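Local coordinates for protein lombricine kinase (Urechis caupo, PDB 3JPZ) that probably catalyses the reversible transfer of a phosphoryl group between ATP and the guanidino compound lombricine, as a member of the phosphagen kinase family, at residues 100-105 against 332-337; 126-131 against 135-140; 224-229 against 234-239. All coordinates share one frame; numbering follows the deposited sequence.

Contact 1: 100-105 against 332-337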
ATOM      1  N   ALA A 100     -39.053  -6.120  -8.327  1.00 34.48           N
ATOM      2  CA  ALA A 100     -39.135  -7.557  -8.113  1.00 17.81           C
ATOM      3  C   ALA A 100     -40.403  -8.167  -8.692  1.00 19.79           C
ATOM      4  O   ALA A 100     -40.366  -9.276  -9.217  1.00 24.36           O
ATOM      5  CB  ALA A 100     -39.043  -7.859  -6.629  1.00 30.87           C
ATOM      6  N   SER A 101     -41.522  -7.455  -8.593  1.00 15.38           N
ATOM      7  CA  SER A 101     -42.793  -7.964  -9.114  1.00 20.70           C
ATOM      8  C   SER A 101     -42.717  -8.288 -10.610  1.00 18.36           C
ATOM      9  O   SER A 101     -43.520  -9.067 -11.124  1.00 24.40           O
ATOM     10  CB  SER A 101     -43.930  -6.968  -8.848  1.00 25.02           C
ATOM     11  OG  SER A 101     -43.913  -5.882  -9.760  1.00 31.47           O
ATOM     12  N   LYS A 102     -41.748  -7.693 -11.301  1.00 17.68           N
ATOM     13  CA  LYS A 102     -41.566  -7.918 -12.739  1.00 20.52           C
ATOM     14  C   LYS A 102     -40.891  -9.261 -13.031  1.00 25.91           C
ATOM     15  O   LYS A 102     -40.747  -9.657 -14.188  1.00 24.36           O
ATOM     16  CB  LYS A 102     -40.737  -6.790 -13.368  1.00 23.31           C
ATOM     17  CG  LYS A 102     -41.454  -5.452 -13.453  1.00 29.31           C
ATOM     18  CD  LYS A 102     -40.514  -4.330 -13.890  1.00 32.94           C
ATOM     19  CE  LYS A 102     -40.296  -4.310 -15.401  1.00 33.64           C
ATOM     20  NZ  LYS A 102     -39.731  -3.011 -15.875  1.00 33.15           N
ATOM     21  N   LEU A 103     -40.488  -9.962 -11.979  1.00 13.80           N
ATOM     22  CA  LEU A 103     -39.719 -11.188 -12.135  1.00 16.29           C
ATOM     23  C   LEU A 103     -40.595 -12.378 -12.475  1.00 16.21           C
ATOM     24  O   LEU A 103     -41.752 -12.455 -12.072  1.00 22.23           O
ATOM     25  CB  LEU A 103     -38.939 -11.493 -10.857  1.00 12.87           C
ATOM     26  CG  LEU A 103     -37.734 -10.604 -10.575  1.00 15.98           C
ATOM     27  CD1 LEU A 103     -37.082 -11.010  -9.266  1.00 19.87           C
ATOM     28  CD2 LEU A 103     -36.737 -10.685 -11.715  1.00 12.46           C
ATOM     29  N   VAL A 104     -40.014 -13.318 -13.205  1.00 20.57           N
ATOM     30  CA  VAL A 104     -40.714 -14.528 -13.607  1.00 21.65           C
ATOM     31  C   VAL A 104     -39.985 -15.735 -13.045  1.00 14.51           C
ATOM     32  O   VAL A 104     -38.814 -15.948 -13.357  1.00 11.80           O
ATOM     33  CB  VAL A 104     -40.779 -14.644 -15.143  1.00 17.13           C
ATOM     34  CG1 VAL A 104     -41.461 -15.948 -15.562  1.00 22.59           C
ATOM     35  CG2 VAL A 104     -41.502 -13.438 -15.727  1.00 34.62           C
ATOM     36  N   GLY A 105     -40.669 -16.508 -12.201  1.00 18.83           N
ATOM     37  CA  GLY A 105     -40.130 -17.759 -11.687  1.00 23.28           C
ATOM     38  C   GLY A 105     -39.004 -17.618 -10.675  1.00 17.19           C
ATOM     39  O   GLY A 105     -38.147 -18.496 -10.559  1.00 26.12           O
ATOM     40  N   SER A 332     -30.612  -4.212 -16.962  1.00 16.54           N
ATOM     41  CA  SER A 332     -30.989  -3.596 -15.698  1.00 14.19           C
ATOM     42  C   SER A 332     -30.828  -4.597 -14.554  1.00 14.08           C
ATOM     43  O   SER A 332     -30.533  -5.770 -14.779  1.00 19.00           O
ATOM     44  CB  SER A 332     -32.429  -3.096 -15.745  1.00 23.12           C
ATOM     45  OG  SER A 332     -33.335  -4.184 -15.750  1.00 22.03           O
ATOM     46  N   GLU A 333     -31.018  -4.119 -13.329  1.00 12.26           N
ATOM     47  CA  GLU A 333     -30.885  -4.947 -12.133  1.00 12.04           C
ATOM     48  C   GLU A 333     -31.904  -6.075 -12.164  1.00 14.89           C
ATOM     49  O   GLU A 333     -31.585  -7.229 -11.891  1.00 12.18           O
ATOM     50  CB  GLU A 333     -31.102  -4.106 -10.877  1.00 24.63           C
ATOM     51  CG  GLU A 333     -30.039  -3.056 -10.635  1.00 15.84           C
ATOM     52  CD  GLU A 333     -30.340  -1.742 -11.315  1.00 15.84           C
ATOM     53  OE1 GLU A 333     -31.335  -1.672 -12.061  1.00 12.46           O
ATOM     54  OE2 GLU A 333     -29.578  -0.774 -11.099  1.00 12.37           O
ATOM     55  N   ARG A 334     -33.137  -5.720 -12.511  1.00 23.41           N
ATOM     56  CA  ARG A 334     -34.213  -6.687 -12.614  1.00 14.40           C
ATOM     57  C   ARG A 334     -33.880  -7.710 -13.694  1.00 14.11           C
ATOM     58  O   ARG A 334     -34.076  -8.897 -13.500  1.00 13.37           O
ATOM     59  CB  ARG A 334     -35.536  -5.982 -12.905  1.00 18.42           C
ATOM     60  CG  ARG A 334     -36.751  -6.894 -12.922  1.00 23.94           C
ATOM     61  CD  ARG A 334     -36.970  -7.523 -14.280  1.00 14.31           C
ATOM     62  NE  ARG A 334     -37.127  -6.505 -15.310  1.00 37.59           N
ATOM     63  CZ  ARG A 334     -37.380  -6.749 -16.591  1.00 35.27           C
ATOM     64  NH1 ARG A 334     -37.517  -7.992 -17.030  1.00 28.54           N
ATOM     65  NH2 ARG A 334     -37.495  -5.737 -17.437  1.00 37.48           N
ATOM     66  N   GLU A 335     -33.344  -7.249 -14.817  1.00 13.62           N
ATOM     67  CA  GLU A 335     -32.997  -8.154 -15.913  1.00 17.61           C
ATOM     68  C   GLU A 335     -31.888  -9.136 -15.550  1.00 16.57           C
ATOM     69  O   GLU A 335     -31.916 -10.294 -15.973  1.00 19.36           O
ATOM     70  CB  GLU A 335     -32.597  -7.367 -17.162  1.00 12.55           C
ATOM     71  CG  GLU A 335     -33.788  -6.790 -17.922  1.00 22.57           C
ATOM     72  CD  GLU A 335     -33.384  -6.043 -19.184  1.00 25.69           C
ATOM     73  OE1 GLU A 335     -32.365  -5.317 -19.161  1.00 29.86           O
ATOM     74  OE2 GLU A 335     -34.094  -6.175 -20.200  1.00 27.49           O
ATOM     75  N   PHE A 336     -30.912  -8.684 -14.773  1.00 17.59           N
ATOM     76  CA  PHE A 336     -29.811  -9.552 -14.387  1.00 20.54           C
ATOM     77  C   PHE A 336     -30.289 -10.651 -13.464  1.00 11.91           C
ATOM     78  O   PHE A 336     -29.842 -11.799 -13.570  1.00 13.08           O
ATOM     79  CB  PHE A 336     -28.694  -8.755 -13.719  1.00 19.59           C
ATOM     80  CG  PHE A 336     -27.698  -8.202 -14.685  1.00 16.07           C
ATOM     81  CD1 PHE A 336     -27.436  -6.851 -14.730  1.00 12.25           C
ATOM     82  CD2 PHE A 336     -27.024  -9.042 -15.558  1.00 16.52           C
ATOM     83  CE1 PHE A 336     -26.511  -6.343 -15.618  1.00 12.74           C
ATOM     84  CE2 PHE A 336     -26.100  -8.540 -16.454  1.00 17.48           C
ATOM     85  CZ  PHE A 336     -25.840  -7.186 -16.479  1.00 12.66           C
ATOM     86  N   VAL A 337     -31.178 -10.292 -12.546  1.00 11.78           N
ATOM     87  CA  VAL A 337     -31.825 -11.266 -11.685  1.00 11.64           C
ATOM     88  C   VAL A 337     -32.612 -12.266 -12.527  1.00 12.81           C
ATOM     89  O   VAL A 337     -32.644 -13.450 -12.202  1.00 12.14           O
ATOM     90  CB  VAL A 337     -32.799 -10.599 -10.678  1.00 11.67           C
ATOM     91  CG1 VAL A 337     -33.432 -11.649  -9.783  1.00 12.45           C
ATOM     92  CG2 VAL A 337     -32.078  -9.557  -9.846  1.00 12.01           C
TER
HETATM   93  O   HOH W   1     -38.346 -10.240 -15.292  1.00 17.91           O
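The capped N-terminal turn of helix 333-355 packs here against the loop that leads from helix 73-83 to strand 113-122, with Arg334 and Val337 of the helix meeting Lys102 and Leu103. CG of Arg334 stands anti to its backbone N (chi1 -175°), and the chain then bends twice, bringing its methylenes across the lysine chain: CD lies 3.9 Å from CB of Lys102, the two long side chains being roughly perpendicular. Farther out CE of Lys102 is 3.7 Å from NH2 of Arg334, at an oblique angle to the guanidinium. Both cationic groups are drawn together by Asp97, whose OD2 forms salt bridges with Lys102 NZ and Arg334 NE. A water bridges the segments as well, donating to Lys102 O at 2.7 Å and accepting from Arg334 NH1 at 3.0 Å. Next to these charges Leu103 reaches the helix with both methyls: CD1 lies 3.7 Å from CG1 of Val337, and CD2 is 3.7 Å from the backbone O of Arg334. Phe237 of helix 233-252 touches both Leu103 and Val337. Within the helix start, Ser332 N gives a hydrogen bond of 3.0 Å to the anti lone pair of Glu335 OE1, while Ser332 OG accepts from Glu335 N. This reciprocal pair is a capping box, the classic N-terminal cap of an alpha helix.

Contact 2: 126-131 against 135-140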
ATOM      1  N   GLY A 126     -20.983  13.764  -4.046  1.00 32.64           N
ATOM      2  CA  GLY A 126     -20.311  14.826  -3.328  1.00 43.50           C
ATOM      3  C   GLY A 126     -19.052  14.372  -2.612  1.00 44.41           C
ATOM      4  O   GLY A 126     -18.295  15.207  -2.117  1.00 48.09           O
ATOM      5  N   LEU A 127     -18.810  13.063  -2.566  1.00 21.38           N
ATOM      6  CA  LEU A 127     -17.732  12.527  -1.743  1.00 16.65           C
ATOM      7  C   LEU A 127     -16.821  11.568  -2.504  1.00 18.01           C
ATOM      8  O   LEU A 127     -17.283  10.687  -3.232  1.00 15.47           O
ATOM      9  CB  LEU A 127     -18.309  11.812  -0.534  1.00 16.98           C
ATOM     10  CG  LEU A 127     -19.199  12.687   0.352  1.00 29.78           C
ATOM     11  CD1 LEU A 127     -19.951  11.833   1.345  1.00 22.07           C
ATOM     12  CD2 LEU A 127     -18.371  13.736   1.064  1.00 21.95           C
ATOM     13  N   CYS A 128     -15.519  11.728  -2.300  1.00 15.77           N
ATOM     14  CA  CYS A 128     -14.544  10.922  -3.018  1.00 14.85           C
ATOM     15  C   CYS A 128     -14.651   9.457  -2.646  1.00 13.89           C
ATOM     16  O   CYS A 128     -14.904   9.109  -1.502  1.00 21.57           O
ATOM     17  CB  CYS A 128     -13.128  11.436  -2.750  1.00 14.99           C
ATOM     18  SG  CYS A 128     -12.731  12.916  -3.693  1.00 23.31           S
ATOM     19  N   TYR A 129     -14.462   8.603  -3.640  1.00 13.42           N
ATOM     20  CA  TYR A 129     -14.266   7.185  -3.409  1.00 21.65           C
ATOM     21  C   TYR A 129     -13.061   6.915  -2.507  1.00 28.22           C
ATOM     22  O   TYR A 129     -12.199   7.770  -2.332  1.00 24.58           O
ATOM     23  CB  TYR A 129     -14.043   6.491  -4.745  1.00 16.43           C
ATOM     24  CG  TYR A 129     -15.218   6.557  -5.686  1.00 15.50           C
ATOM     25  CD1 TYR A 129     -16.480   6.118  -5.295  1.00 21.01           C
ATOM     26  CD2 TYR A 129     -15.061   7.019  -6.981  1.00 23.02           C
ATOM     27  CE1 TYR A 129     -17.551   6.162  -6.166  1.00 18.68           C
ATOM     28  CE2 TYR A 129     -16.123   7.071  -7.852  1.00 20.78           C
ATOM     29  CZ  TYR A 129     -17.366   6.640  -7.438  1.00 17.80           C
ATOM     30  OH  TYR A 129     -18.416   6.687  -8.321  1.00 23.26           O
ATOM     31  N   PRO A 130     -12.987   5.699  -1.953  1.00 25.69           N
ATOM     32  CA  PRO A 130     -11.899   5.236  -1.081  1.00 20.05           C
ATOM     33  C   PRO A 130     -10.478   5.540  -1.569  1.00 21.76           C
ATOM     34  O   PRO A 130      -9.610   5.778  -0.743  1.00 32.20           O
ATOM     35  CB  PRO A 130     -12.126   3.727  -1.035  1.00 13.63           C
ATOM     36  CG  PRO A 130     -13.607   3.594  -1.147  1.00 13.05           C
ATOM     37  CD  PRO A 130     -14.041   4.682  -2.093  1.00 21.46           C
ATOM     38  N   PRO A 131     -10.231   5.520  -2.887  1.00 13.28           N
ATOM     39  CA  PRO A 131      -8.850   5.798  -3.288  1.00 22.89           C
ATOM     40  C   PRO A 131      -8.391   7.214  -2.937  1.00 24.23           C
ATOM     41  O   PRO A 131      -7.204   7.394  -2.659  1.00 14.91           O
ATOM     42  CB  PRO A 131      -8.875   5.597  -4.815  1.00 11.33           C
ATOM     43  CG  PRO A 131     -10.062   4.710  -5.061  1.00 11.19           C
ATOM     44  CD  PRO A 131     -11.074   5.152  -4.033  1.00 11.79           C
ATOM     45  N   ARG A 135      -9.945  11.239   5.481  1.00 14.81           N
ATOM     46  CA  ARG A 135     -10.567  10.698   6.688  1.00 35.00           C
ATOM     47  C   ARG A 135     -11.888  11.400   7.010  1.00 24.45           C
ATOM     48  O   ARG A 135     -12.821  10.777   7.508  1.00 27.52           O
ATOM     49  CB  ARG A 135      -9.628  10.847   7.883  1.00 31.01           C
ATOM     50  CG  ARG A 135      -8.640   9.711   8.048  1.00 34.53           C
ATOM     51  CD  ARG A 135      -7.815   9.927   9.294  1.00 24.77           C
ATOM     52  NE  ARG A 135      -7.118  11.203   9.235  1.00 18.01           N
ATOM     53  CZ  ARG A 135      -5.922  11.380   8.687  1.00 24.73           C
ATOM     54  NH1 ARG A 135      -5.367  12.588   8.680  1.00 24.26           N
ATOM     55  NH2 ARG A 135      -5.282  10.349   8.152  1.00 19.34           N
ATOM     56  N   GLY A 136     -11.958  12.698   6.735  1.00 23.11           N
ATOM     57  CA  GLY A 136     -13.153  13.470   7.022  1.00 27.50           C
ATOM     58  C   GLY A 136     -14.283  13.122   6.069  1.00 29.28           C
ATOM     59  O   GLY A 136     -15.431  12.944   6.479  1.00 22.64           O
ATOM     60  N   GLU A 137     -13.952  13.028   4.787  1.00 28.11           N
ATOM     61  CA  GLU A 137     -14.922  12.649   3.780  1.00 27.96           C
ATOM     62  C   GLU A 137     -15.497  11.286   4.125  1.00 28.69           C
ATOM     63  O   GLU A 137     -16.703  11.074   4.056  1.00 17.35           O
ATOM     64  CB  GLU A 137     -14.258  12.582   2.408  1.00 16.85           C
ATOM     65  CG  GLU A 137     -14.145  13.906   1.689  1.00 41.13           C
ATOM     66  CD  GLU A 137     -13.579  13.745   0.291  1.00 21.79           C
ATOM     67  OE1 GLU A 137     -12.397  13.362   0.170  1.00 26.34           O
ATOM     68  OE2 GLU A 137     -14.313  13.998  -0.683  1.00 16.33           O
ATOM     69  N   ARG A 138     -14.618  10.371   4.512  1.00 16.05           N
ATOM     70  CA  ARG A 138     -14.987   8.982   4.738  1.00 16.05           C
ATOM     71  C   ARG A 138     -15.916   8.869   5.925  1.00 21.87           C
ATOM     72  O   ARG A 138     -16.845   8.062   5.926  1.00 16.59           O
ATOM     73  CB  ARG A 138     -13.733   8.145   4.993  1.00 16.35           C
ATOM     74  CG  ARG A 138     -13.929   6.652   4.809  1.00 17.14           C
ATOM     75  CD  ARG A 138     -12.696   5.878   5.252  1.00 22.81           C
ATOM     76  NE  ARG A 138     -11.589   6.026   4.311  1.00 20.08           N
ATOM     77  CZ  ARG A 138     -10.459   6.687   4.553  1.00 13.07           C
ATOM     78  NH1 ARG A 138     -10.243   7.271   5.722  1.00 14.96           N
ATOM     79  NH2 ARG A 138      -9.530   6.751   3.615  1.00 14.61           N
ATOM     80  N   ARG A 139     -15.642   9.669   6.948  1.00 28.91           N
ATOM     81  CA  ARG A 139     -16.488   9.710   8.126  1.00 23.22           C
ATOM     82  C   ARG A 139     -17.853  10.261   7.758  1.00 18.28           C
ATOM     83  O   ARG A 139     -18.843   9.882   8.360  1.00 24.38           O
ATOM     84  CB  ARG A 139     -15.858  10.578   9.219  1.00 29.06           C
ATOM     85  CG  ARG A 139     -14.735   9.899   9.977  1.00 21.61           C
ATOM     86  CD  ARG A 139     -13.782  10.932  10.538  1.00 30.67           C
ATOM     87  NE  ARG A 139     -12.625  10.327  11.188  1.00 27.03           N
ATOM     88  CZ  ARG A 139     -11.666  11.022  11.786  1.00 36.71           C
ATOM     89  NH1 ARG A 139     -11.728  12.353  11.816  1.00 26.57           N
ATOM     90  NH2 ARG A 139     -10.650  10.387  12.354  1.00 19.53           N
ATOM     91  N   GLU A 140     -17.890  11.166   6.782  1.00 28.48           N
ATOM     92  CA  GLU A 140     -19.141  11.736   6.290  1.00 27.28           C
ATOM     93  C   GLU A 140     -19.944  10.699   5.507  1.00 26.90           C
ATOM     94  O   GLU A 140     -21.161  10.656   5.607  1.00 27.42           O
ATOM     95  CB  GLU A 140     -18.871  12.967   5.421  1.00 41.16           C
ATOM     96  CG  GLU A 140     -20.117  13.579   4.783  1.00 38.31           C
ATOM     97  CD  GLU A 140     -21.096  14.138   5.801  1.00 36.52           C
ATOM     98  OE1 GLU A 140     -20.774  14.124   7.004  1.00 30.09           O
ATOM     99  OE2 GLU A 140     -22.190  14.586   5.398  1.00 49.45           O
TER
HETATM  100  O   HOH W   2     -15.925  15.912  -0.201  1.00 32.18           O
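Glu137 and Leu127 bury the most surface in this contact, Glu137 by reaching back from the first turns of helix 135-149 to the loop that precedes it. Its chain runs extended beyond CG and carries the carboxylate to the backbone of Cys128, whose N-H binds Glu137 OE2 at 3.0 Å. The bond is nearly straight at the hydrogen, 166°, yet the donor sits well above the carboxylate plane, 57° out of it. The side chain of Cys128 lies against the same group, with CB 3.5 Å from Glu137 OE2. A water donates to Gly126 O at 3.1 Å; its other approach, to Glu137 OE2, is unusually short at 2.5 Å and therefore doubtful. The amide donor by itself is consistent with an ionised carboxylate.

Leu127 supplies the apolar part. Its CB points at the helix, and with CG beside the backbone N (chi1 -58°) both methyls come over CG of Glu140, CD1 lying 3.9 Å from that atom. The acid end of Glu140 is paired with Arg143. Arg138 skirts the loop near Pro130, but its guanidinium is held by Asp197.

Nearby, Arg135 and Arg139 bind the second subunit, Arg135 through a salt bridge to Asp45 of that chain. The contact is thus a short loop folded back on the start of its own helix, with a buried carboxylate tying a main-chain amide beside the dimer interface.

Contact 3: 224-229 against 234-239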
ATOM      1  N   VAL A 224     -24.329  -3.057  -0.525  1.00 18.41           N
ATOM      2  CA  VAL A 224     -25.610  -3.556  -0.046  1.00 17.75           C
ATOM      3  C   VAL A 224     -25.802  -5.001  -0.470  1.00 23.74           C
ATOM      4  O   VAL A 224     -25.706  -5.326  -1.648  1.00 13.55           O
ATOM      5  CB  VAL A 224     -26.756  -2.708  -0.593  1.00 13.85           C
ATOM      6  CG1 VAL A 224     -28.090  -3.341  -0.274  1.00 14.23           C
ATOM      7  CG2 VAL A 224     -26.672  -1.286  -0.034  1.00 23.94           C
ATOM      8  N   ILE A 225     -26.053  -5.877   0.493  1.00 20.17           N
ATOM      9  CA  ILE A 225     -26.317  -7.268   0.167  1.00 17.71           C
ATOM     10  C   ILE A 225     -27.635  -7.713   0.764  1.00 13.18           C
ATOM     11  O   ILE A 225     -27.840  -7.606   1.962  1.00 21.49           O
ATOM     12  CB  ILE A 225     -25.195  -8.185   0.672  1.00 12.60           C
ATOM     13  CG1 ILE A 225     -23.846  -7.731   0.091  1.00 12.18           C
ATOM     14  CG2 ILE A 225     -25.479  -9.622   0.262  1.00 17.54           C
ATOM     15  CD1 ILE A 225     -22.733  -7.734   1.083  1.00 21.13           C
ATOM     16  N   SER A 226     -28.533  -8.195  -0.089  1.00 13.04           N
ATOM     17  CA  SER A 226     -29.719  -8.890   0.363  1.00 13.52           C
ATOM     18  C   SER A 226     -29.530 -10.391   0.172  1.00 15.41           C
ATOM     19  O   SER A 226     -28.977 -10.823  -0.839  1.00 13.86           O
ATOM     20  CB  SER A 226     -30.944  -8.414  -0.413  1.00 14.78           C
ATOM     21  OG  SER A 226     -32.082  -9.153  -0.037  1.00 13.82           O
ATOM     22  N   MET A 227     -29.991 -11.179   1.144  1.00 16.30           N
ATOM     23  CA  MET A 227     -29.744 -12.616   1.147  1.00 13.04           C
ATOM     24  C   MET A 227     -30.768 -13.400   1.974  1.00 17.54           C
ATOM     25  O   MET A 227     -31.363 -12.873   2.929  1.00 15.82           O
ATOM     26  CB  MET A 227     -28.350 -12.883   1.708  1.00 13.01           C
ATOM     27  CG  MET A 227     -28.200 -12.456   3.161  1.00 40.43           C
ATOM     28  SD  MET A 227     -26.528 -12.650   3.796  1.00 54.03           S
ATOM     29  CE  MET A 227     -25.675 -11.360   2.890  1.00 19.44           C
ATOM     30  N   GLN A 228     -30.957 -14.663   1.589  1.00 19.87           N
ATOM     31  CA  GLN A 228     -31.783 -15.622   2.311  1.00 20.75           C
ATOM     32  C   GLN A 228     -31.297 -17.022   1.982  1.00 22.87           C
ATOM     33  O   GLN A 228     -30.801 -17.271   0.893  1.00 18.45           O
ATOM     34  CB  GLN A 228     -33.249 -15.560   1.870  1.00 22.08           C
ATOM     35  CG  GLN A 228     -34.001 -14.308   2.231  1.00 29.78           C
ATOM     36  CD  GLN A 228     -35.476 -14.396   1.877  1.00 35.40           C
ATOM     37  OE1 GLN A 228     -36.266 -13.539   2.276  1.00 34.11           O
ATOM     38  NE2 GLN A 228     -35.859 -15.442   1.131  1.00 17.18           N
ATOM     39  N   LYS A 229     -31.470 -17.946   2.913  1.00 19.25           N
ATOM     40  CA  LYS A 229     -31.311 -19.353   2.585  1.00 20.56           C
ATOM     41  C   LYS A 229     -32.514 -19.713   1.736  1.00 21.73           C
ATOM     42  O   LYS A 229     -33.532 -19.030   1.802  1.00 18.64           O
ATOM     43  CB  LYS A 229     -31.303 -20.209   3.848  1.00 15.44           C
ATOM     44  CG  LYS A 229     -30.483 -19.650   5.000  1.00 28.22           C
ATOM     45  CD  LYS A 229     -31.125 -20.003   6.335  1.00 55.91           C
ATOM     46  CE  LYS A 229     -31.485 -21.482   6.427  1.00 65.01           C
ATOM     47  NZ  LYS A 229     -32.580 -21.722   7.406  1.00 63.38           N
ATOM     48  N   LYS A 234     -36.658 -13.904  -5.727  1.00 12.43           N
ATOM     49  CA  LYS A 234     -37.581 -12.807  -5.958  1.00 17.31           C
ATOM     50  C   LYS A 234     -37.779 -12.040  -4.659  1.00 13.39           C
ATOM     51  O   LYS A 234     -37.809 -10.823  -4.653  1.00 15.28           O
ATOM     52  CB  LYS A 234     -38.922 -13.325  -6.492  1.00 20.83           C
ATOM     53  CG  LYS A 234     -40.041 -12.285  -6.475  1.00 34.24           C
ATOM     54  CD  LYS A 234     -41.288 -12.790  -7.204  1.00 40.51           C
ATOM     55  CE  LYS A 234     -42.454 -11.813  -7.073  1.00 31.43           C
ATOM     56  NZ  LYS A 234     -43.623 -12.218  -7.902  1.00 37.51           N
ATOM     57  N   ALA A 235     -37.917 -12.772  -3.560  1.00 14.83           N
ATOM     58  CA  ALA A 235     -38.030 -12.165  -2.248  1.00 23.71           C
ATOM     59  C   ALA A 235     -36.744 -11.411  -1.927  1.00 24.36           C
ATOM     60  O   ALA A 235     -36.781 -10.335  -1.343  1.00 14.62           O
ATOM     61  CB  ALA A 235     -38.305 -13.228  -1.200  1.00 21.49           C
ATOM     62  N   VAL A 236     -35.610 -11.977  -2.329  1.00 16.42           N
ATOM     63  CA  VAL A 236     -34.308 -11.373  -2.068  1.00 13.34           C
ATOM     64  C   VAL A 236     -34.147 -10.064  -2.821  1.00 13.58           C
ATOM     65  O   VAL A 236     -33.578  -9.098  -2.305  1.00 14.22           O
ATOM     66  CB  VAL A 236     -33.154 -12.313  -2.485  1.00 12.88           C
ATOM     67  CG1 VAL A 236     -31.824 -11.573  -2.406  1.00 12.81           C
ATOM     68  CG2 VAL A 236     -33.133 -13.536  -1.606  1.00 12.75           C
ATOM     69  N   PHE A 237     -34.651 -10.043  -4.047  1.00 14.06           N
ATOM     70  CA  PHE A 237     -34.594  -8.859  -4.883  1.00 16.07           C
ATOM     71  C   PHE A 237     -35.574  -7.818  -4.343  1.00 14.13           C
ATOM     72  O   PHE A 237     -35.304  -6.620  -4.387  1.00 15.20           O
ATOM     73  CB  PHE A 237     -34.946  -9.226  -6.327  1.00 13.47           C
ATOM     74  CG  PHE A 237     -34.767  -8.097  -7.312  1.00 17.22           C
ATOM     75  CD1 PHE A 237     -33.587  -7.382  -7.364  1.00 14.61           C
ATOM     76  CD2 PHE A 237     -35.778  -7.780  -8.205  1.00 14.21           C
ATOM     77  CE1 PHE A 237     -33.421  -6.359  -8.280  1.00 17.26           C
ATOM     78  CE2 PHE A 237     -35.622  -6.758  -9.122  1.00 13.90           C
ATOM     79  CZ  PHE A 237     -34.441  -6.048  -9.160  1.00 13.69           C
ATOM     80  N   GLU A 238     -36.712  -8.285  -3.834  1.00 15.87           N
ATOM     81  CA  GLU A 238     -37.760  -7.385  -3.353  1.00 17.53           C
ATOM     82  C   GLU A 238     -37.246  -6.564  -2.189  1.00 22.19           C
ATOM     83  O   GLU A 238     -37.494  -5.362  -2.102  1.00 24.92           O
ATOM     84  CB  GLU A 238     -38.994  -8.174  -2.904  1.00 15.39           C
ATOM     85  CG  GLU A 238     -40.206  -7.292  -2.566  1.00 16.84           C
ATOM     86  CD  GLU A 238     -40.108  -6.588  -1.210  1.00 27.33           C
ATOM     87  OE1 GLU A 238     -39.446  -7.116  -0.281  1.00 17.61           O
ATOM     88  OE2 GLU A 238     -40.720  -5.503  -1.072  1.00 32.00           O
ATOM     89  N   ARG A 239     -36.553  -7.235  -1.281  1.00 15.36           N
ATOM     90  CA  ARG A 239     -35.961  -6.589  -0.120  0.51 17.39           C
ATOM     91  C   ARG A 239     -34.811  -5.708  -0.582  1.00 17.56           C
ATOM     92  O   ARG A 239     -34.629  -4.601  -0.107  1.00 16.73           O
ATOM     93  CB  ARG A 239     -35.468  -7.650   0.870  0.51 16.14           C
ATOM     94  CG  ARG A 239     -34.569  -7.128   1.981  0.51 17.80           C
ATOM     95  CD  ARG A 239     -34.357  -8.188   3.057  0.51 21.52           C
ATOM     96  NE  ARG A 239     -35.604  -8.521   3.741  0.51 25.89           N
ATOM     97  CZ  ARG A 239     -36.275  -9.657   3.580  0.51 27.56           C
ATOM     98  NH1 ARG A 239     -35.818 -10.599   2.761  0.51 16.67           N
ATOM     99  NH2 ARG A 239     -37.403  -9.855   4.250  0.51 17.07           N
TER
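The hydroxyl of Ser226, on strand 222-229, donates to the backbone O of Val236 on helix 233-252, and at 2.7 Å from Ser226 OG to Val236 O this is the shortest polar bond of the contact. OG stands anti to the backbone N of Ser226 (chi1 176°), which directs it at the helix. It meets the carbonyl in its plane and on a lone pair, with a C=O...donor angle of 126°. CG1 of Val236 packs beside this bond, 3.4 Å from Ser226 OG and 3.3 Å from Ser226 O.

A second polar link lies farther along the strand. Gln228 is extended beyond CG, and in the conformer described its OE1 accepts from Arg239 NH1 at 3.0 Å; the arginine is also modelled a second way, so this bond is less certain than that of Ser226. The oxygen sits at the edge of the guanidinium, close to its plane, whereas the donor is tilted from the carbonyl plane of the amide. Asp155 takes NH2 of the same conformer in a salt bridge. The aliphatic part of the arginine passes Ser226, with CG 3.8 Å from Ser226 OG. Between the polar links Gln228 and Val236 run antiparallel alongside one another, CG of Gln228 lying 4.0 Å from CG2 of Val236, while CB of Ala235 touches the end of the glutamine.

The axes of segments 224-229 and 234-239 run roughly antiparallel (150°) and come within 7.3 Å. The chemistry implies a strand that turns directly into the next helix, which runs back over it, with one firm link, a buried hydroxyl satisfied by a helix carbonyl, and a second that depends on the arginine's conformer and is probably partial.

How the contacts relate
Contact 1 joins segments 227 residues apart in the chain, and contacts 2 and 3 both fall inside the loop it closes, one after the other. Contacts 1 and 3 adjoin, their centres about 12 Å apart: Phe237 of helix 233-252 packs against Ala100 and Arg334, so helices 233-252 and 333-355 and the loop before strand 113-122 meet on one side of the eight-stranded antiparallel sheet. Contact 2 lies about 32 Å from contact 1 and 28 Å from contact 3, centre to centre, beside the second subunit. Strand 113-122, carrying ADP-binding Arg117 and Arg119, follows the loop of contact 1 and leads to the loop of contact 2.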